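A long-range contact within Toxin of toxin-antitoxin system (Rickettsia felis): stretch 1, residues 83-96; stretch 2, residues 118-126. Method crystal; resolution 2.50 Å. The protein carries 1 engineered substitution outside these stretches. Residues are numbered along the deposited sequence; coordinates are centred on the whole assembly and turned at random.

Stretch 1 83-96: ELRTELEQKGLIIG
Stretch 2 118-126: IKEFKRIPN

Packing of a helix end and its following loop (83-96) against an irregular segment (118-126) in the Rickettsia felis toxin. Residues 83-90 are helical, continuing a helix that begins earlier in the chain. Gly92 ends it in a Schellman motif: phi/psi of 72/12, a positive phi that favours glycine, with Gly92 N bonded to Glu89 O (2.9 Å) and Leu93 N to Leu88 O (2.8 Å). Beyond it Leu93 and Ile94 are extended (-88/145, -131/121), and Ile95 turns off at -134/64. In the partner, 118-120 have helical phi/psi without the regular bonds, and 121-125 are loop (-130/102, -79/-105, -107/74, -109/114, -72/151). The chains run in opposite senses: CA-CA distances are 7.5 Å for Leu84-Pro125, 7.4 Å for Leu88-Ile124, 8.0 Å for Leu93-Arg123 and 6.4 Å for Ile95-Phe121.

Apolar side chains supply the cohesion; no hydrogen bond crosses between the modelled atoms, and 499 Å² is buried, both sides summed. On the helix, Leu84 (chi1 t, chi2 p) and Leu88 (m, t) leave the backbone sideways, but their branched ends come nearer the partner. Leu84 CD1 lies 3.8 Å from Pro125 CD and 4.2 Å from Ile124 CB; one turn on, Leu88 CD1 meets Ile124 CG2 at 3.8 Å and Leu88 CD2 meets Pro125 CD at 4.3 Å. The proline, C-gamma exo, thus offers a compact ring to both leucines. Ile124 (p, m) also brings CG2 to 4.1 Å from Ile95 CG1, so this one methyl touches both Leu88 and Ile95.

Ile95 (m, m), buried and pointing toward the partner, has the largest area covered. Its CG2 approaches Phe121 CD1 at 4.2 Å, oblique to a ring (chi1 m, chi2 -79°) whose CA-to-CB bond points away. Leu93 (chi1 -146°, chi2 m) extends the apolar surface, with CD1 4.2 Å from Lys122 CB.

Carbon also packs on polar backbone. Ile95 CD1 lies 3.3 Å from Lys119 O and 3.6 Å from Lys122 N, while Ile95 CG2 is 3.4 Å from Glu120 O; Leu88 CD2 sits 3.4 Å from Arg123 O. These are van der Waals contacts.

Two polar side chains also make contacts: exposed Glu87 (t, t, chi3 -3°) points toward the partner, placing its carboxylate oxygen OE2 3.4 Å from Pro125 CG; the residue as a whole stays exposed. Arg123 (chi1 t, chi2 -141°, chi3 -133°) brings NH1 to 4.2 Å from Lys91 CB. Lys91 and Lys119 are modelled only to CB, and Lys122 to CG.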

# COMPACT_ATOMS: atom_id res chain seq x y z
N GLU A 83 -19.58 -19.48 15.53
CA GLU A 83 -20.55 -20.58 15.52
C GLU A 83 -20.14 -21.71 16.47
O GLU A 83 -20.99 -22.21 17.21
CB GLU A 83 -20.75 -21.11 14.08
CG GLU A 83 -21.50 -20.15 13.17
CD GLU A 83 -22.99 -20.02 13.46
OE1 GLU A 83 -23.75 -20.92 13.04
OE2 GLU A 83 -23.39 -19.01 14.07
N LEU A 84 -18.86 -22.10 16.45
CA LEU A 84 -18.30 -23.15 17.29
C LEU A 84 -18.34 -22.79 18.79
O LEU A 84 -18.79 -23.60 19.60
CB LEU A 84 -16.86 -23.49 16.82
CG LEU A 84 -16.08 -24.56 17.60
CD1 LEU A 84 -16.82 -25.90 17.61
CD2 LEU A 84 -14.69 -24.75 17.03
N ARG A 85 -17.89 -21.57 19.15
CA ARG A 85 -17.89 -21.10 20.54
C ARG A 85 -19.29 -21.10 21.12
O ARG A 85 -19.48 -21.58 22.24
CB ARG A 85 -17.22 -19.72 20.66
CG ARG A 85 -16.96 -19.36 22.10
CD ARG A 85 -16.07 -18.16 22.27
NE ARG A 85 -16.28 -17.58 23.59
CZ ARG A 85 -15.75 -16.44 24.00
NH1 ARG A 85 -14.98 -15.73 23.19
NH2 ARG A 85 -16.02 -15.97 25.20
N THR A 86 -20.27 -20.58 20.36
CA THR A 86 -21.68 -20.51 20.76
C THR A 86 -22.24 -21.92 20.99
O THR A 86 -22.88 -22.14 22.02
CB THR A 86 -22.49 -19.71 19.73
OG1 THR A 86 -21.95 -18.39 19.69
CG2 THR A 86 -23.98 -19.65 20.05
N GLU A 87 -22.00 -22.85 20.04
CA GLU A 87 -22.47 -24.23 20.12
C GLU A 87 -21.88 -24.96 21.34
O GLU A 87 -22.62 -25.59 22.08
CB GLU A 87 -22.17 -24.99 18.82
CG GLU A 87 -22.91 -26.32 18.74
CD GLU A 87 -22.69 -27.19 17.52
OE1 GLU A 87 -21.96 -26.76 16.59
OE2 GLU A 87 -23.25 -28.31 17.49
N LEU A 88 -20.56 -24.85 21.56
CA LEU A 88 -19.89 -25.47 22.70
C LEU A 88 -20.42 -24.98 24.04
O LEU A 88 -20.64 -25.79 24.93
CB LEU A 88 -18.35 -25.33 22.60
CG LEU A 88 -17.69 -26.09 21.44
CD1 LEU A 88 -16.24 -25.89 21.43
CD2 LEU A 88 -18.02 -27.58 21.47
N GLU A 89 -20.70 -23.67 24.18
CA GLU A 89 -21.26 -23.10 25.40
C GLU A 89 -22.71 -23.56 25.60
O GLU A 89 -23.09 -23.91 26.72
CB GLU A 89 -21.14 -21.58 25.43
CG GLU A 89 -19.69 -21.13 25.56
CD GLU A 89 -19.42 -19.63 25.52
OE1 GLU A 89 -20.39 -18.84 25.55
OE2 GLU A 89 -18.23 -19.26 25.49
N GLN A 90 -23.50 -23.61 24.50
CA GLN A 90 -24.88 -24.09 24.52
C GLN A 90 -24.94 -25.52 25.10
O GLN A 90 -25.87 -25.82 25.85
CB GLN A 90 -25.46 -24.10 23.11
CG GLN A 90 -26.60 -23.13 22.89
CD GLN A 90 -26.97 -23.09 21.42
OE1 GLN A 90 -26.21 -22.64 20.56
NE2 GLN A 90 -28.18 -23.54 21.10
N LYS A 91 -23.94 -26.37 24.76
CA LYS A 91 -23.87 -27.76 25.25
C LYS A 91 -23.14 -27.88 26.61
O LYS A 91 -22.95 -28.98 27.11
CB LYS A 91 -23.20 -28.70 24.21
N GLY A 92 -22.73 -26.74 27.17
CA GLY A 92 -22.03 -26.67 28.46
C GLY A 92 -20.60 -27.17 28.40
O GLY A 92 -19.99 -27.35 29.45
N LEU A 93 -20.06 -27.37 27.18
CA LEU A 93 -18.71 -27.85 26.87
C LEU A 93 -17.68 -26.69 26.79
O LEU A 93 -18.01 -25.58 26.33
CB LEU A 93 -18.78 -28.58 25.50
CG LEU A 93 -17.89 -29.81 25.19
CD1 LEU A 93 -16.45 -29.44 24.90
CD2 LEU A 93 -18.04 -30.94 26.23
N ILE A 94 -16.43 -26.95 27.23
CA ILE A 94 -15.34 -25.97 27.17
C ILE A 94 -14.05 -26.56 26.55
O ILE A 94 -13.52 -27.57 27.04
CB ILE A 94 -15.10 -25.16 28.49
CG1 ILE A 94 -16.17 -24.04 28.65
CG2 ILE A 94 -13.67 -24.56 28.57
CD1 ILE A 94 -16.18 -23.29 30.01
N ILE A 95 -13.61 -25.93 25.45
CA ILE A 95 -12.35 -26.16 24.72
C ILE A 95 -11.88 -24.73 24.52
O ILE A 95 -11.86 -24.21 23.40
CB ILE A 95 -12.50 -27.00 23.41
CG1 ILE A 95 -12.93 -28.47 23.71
CG2 ILE A 95 -11.22 -26.98 22.55
CD1 ILE A 95 -11.98 -29.33 24.66
N GLY A 96 -11.61 -24.10 25.66
CA GLY A 96 -11.26 -22.70 25.77
C GLY A 96 -10.10 -22.17 24.96
O GLY A 96 -9.46 -22.89 24.18
N ILE A 118 -7.30 -36.87 23.68
CA ILE A 118 -8.75 -36.66 23.58
C ILE A 118 -9.23 -35.37 24.28
O ILE A 118 -10.29 -34.84 23.94
CB ILE A 118 -9.55 -37.92 24.01
CG1 ILE A 118 -9.18 -38.40 25.44
CG2 ILE A 118 -9.37 -39.04 22.98
CD1 ILE A 118 -10.33 -39.10 26.23
N LYS A 119 -8.44 -34.87 25.25
CA LYS A 119 -8.81 -33.66 25.98
C LYS A 119 -8.64 -32.37 25.16
O LYS A 119 -9.54 -31.53 25.20
CB LYS A 119 -8.10 -33.57 27.35
N GLU A 120 -7.52 -32.21 24.42
CA GLU A 120 -7.22 -31.00 23.61
C GLU A 120 -8.41 -30.47 22.79
O GLU A 120 -8.79 -29.31 22.96
CB GLU A 120 -5.96 -31.21 22.74
CG GLU A 120 -5.28 -29.92 22.29
CD GLU A 120 -4.10 -30.07 21.34
OE1 GLU A 120 -3.89 -31.19 20.82
OE2 GLU A 120 -3.41 -29.06 21.09
N PHE A 121 -9.02 -31.33 21.94
CA PHE A 121 -10.19 -31.01 21.11
C PHE A 121 -11.19 -32.11 21.32
O PHE A 121 -11.01 -33.23 20.83
CB PHE A 121 -9.82 -30.84 19.62
CG PHE A 121 -8.69 -29.88 19.40
CD1 PHE A 121 -8.90 -28.52 19.42
CD2 PHE A 121 -7.39 -30.35 19.20
CE1 PHE A 121 -7.85 -27.62 19.23
CE2 PHE A 121 -6.34 -29.45 18.99
CZ PHE A 121 -6.57 -28.09 19.02
N LYS A 122 -12.20 -31.82 22.13
CA LYS A 122 -13.17 -32.82 22.57
C LYS A 122 -14.27 -33.23 21.60
O LYS A 122 -14.05 -34.04 20.70
CB LYS A 122 -13.72 -32.45 23.94
CG LYS A 122 -12.84 -32.93 25.07
N ARG A 123 -15.48 -32.73 21.87
CA ARG A 123 -16.70 -32.99 21.12
C ARG A 123 -16.95 -31.68 20.38
O ARG A 123 -17.78 -30.86 20.78
CB ARG A 123 -17.85 -33.38 22.10
CG ARG A 123 -19.20 -33.70 21.46
CD ARG A 123 -20.32 -33.13 22.32
NE ARG A 123 -21.40 -34.09 22.55
CZ ARG A 123 -22.39 -33.92 23.42
NH1 ARG A 123 -22.45 -32.83 24.17
NH2 ARG A 123 -23.33 -34.85 23.55
N ILE A 124 -16.14 -31.46 19.34
CA ILE A 124 -16.17 -30.28 18.49
C ILE A 124 -16.73 -30.64 17.11
O ILE A 124 -16.18 -31.49 16.41
CB ILE A 124 -14.85 -29.44 18.51
CG1 ILE A 124 -13.63 -30.17 17.91
CG2 ILE A 124 -14.52 -28.89 19.91
CD1 ILE A 124 -13.23 -31.62 18.48
N PRO A 125 -17.92 -30.07 16.78
CA PRO A 125 -18.60 -30.42 15.52
C PRO A 125 -17.92 -29.87 14.27
O PRO A 125 -17.29 -28.81 14.33
CB PRO A 125 -20.01 -29.84 15.70
CG PRO A 125 -20.12 -29.53 17.18
CD PRO A 125 -18.75 -29.13 17.56
N ASN A 126 -18.08 -30.60 13.15
CA ASN A 126 -17.53 -30.27 11.82
C ASN A 126 -15.98 -30.27 11.74
O ASN A 126 -15.42 -29.82 10.73
CB ASN A 126 -18.12 -28.96 11.23
CG ASN A 126 -19.57 -28.67 11.56
OD1 ASN A 126 -20.50 -29.46 11.28
ND2 ASN A 126 -19.79 -27.50 12.13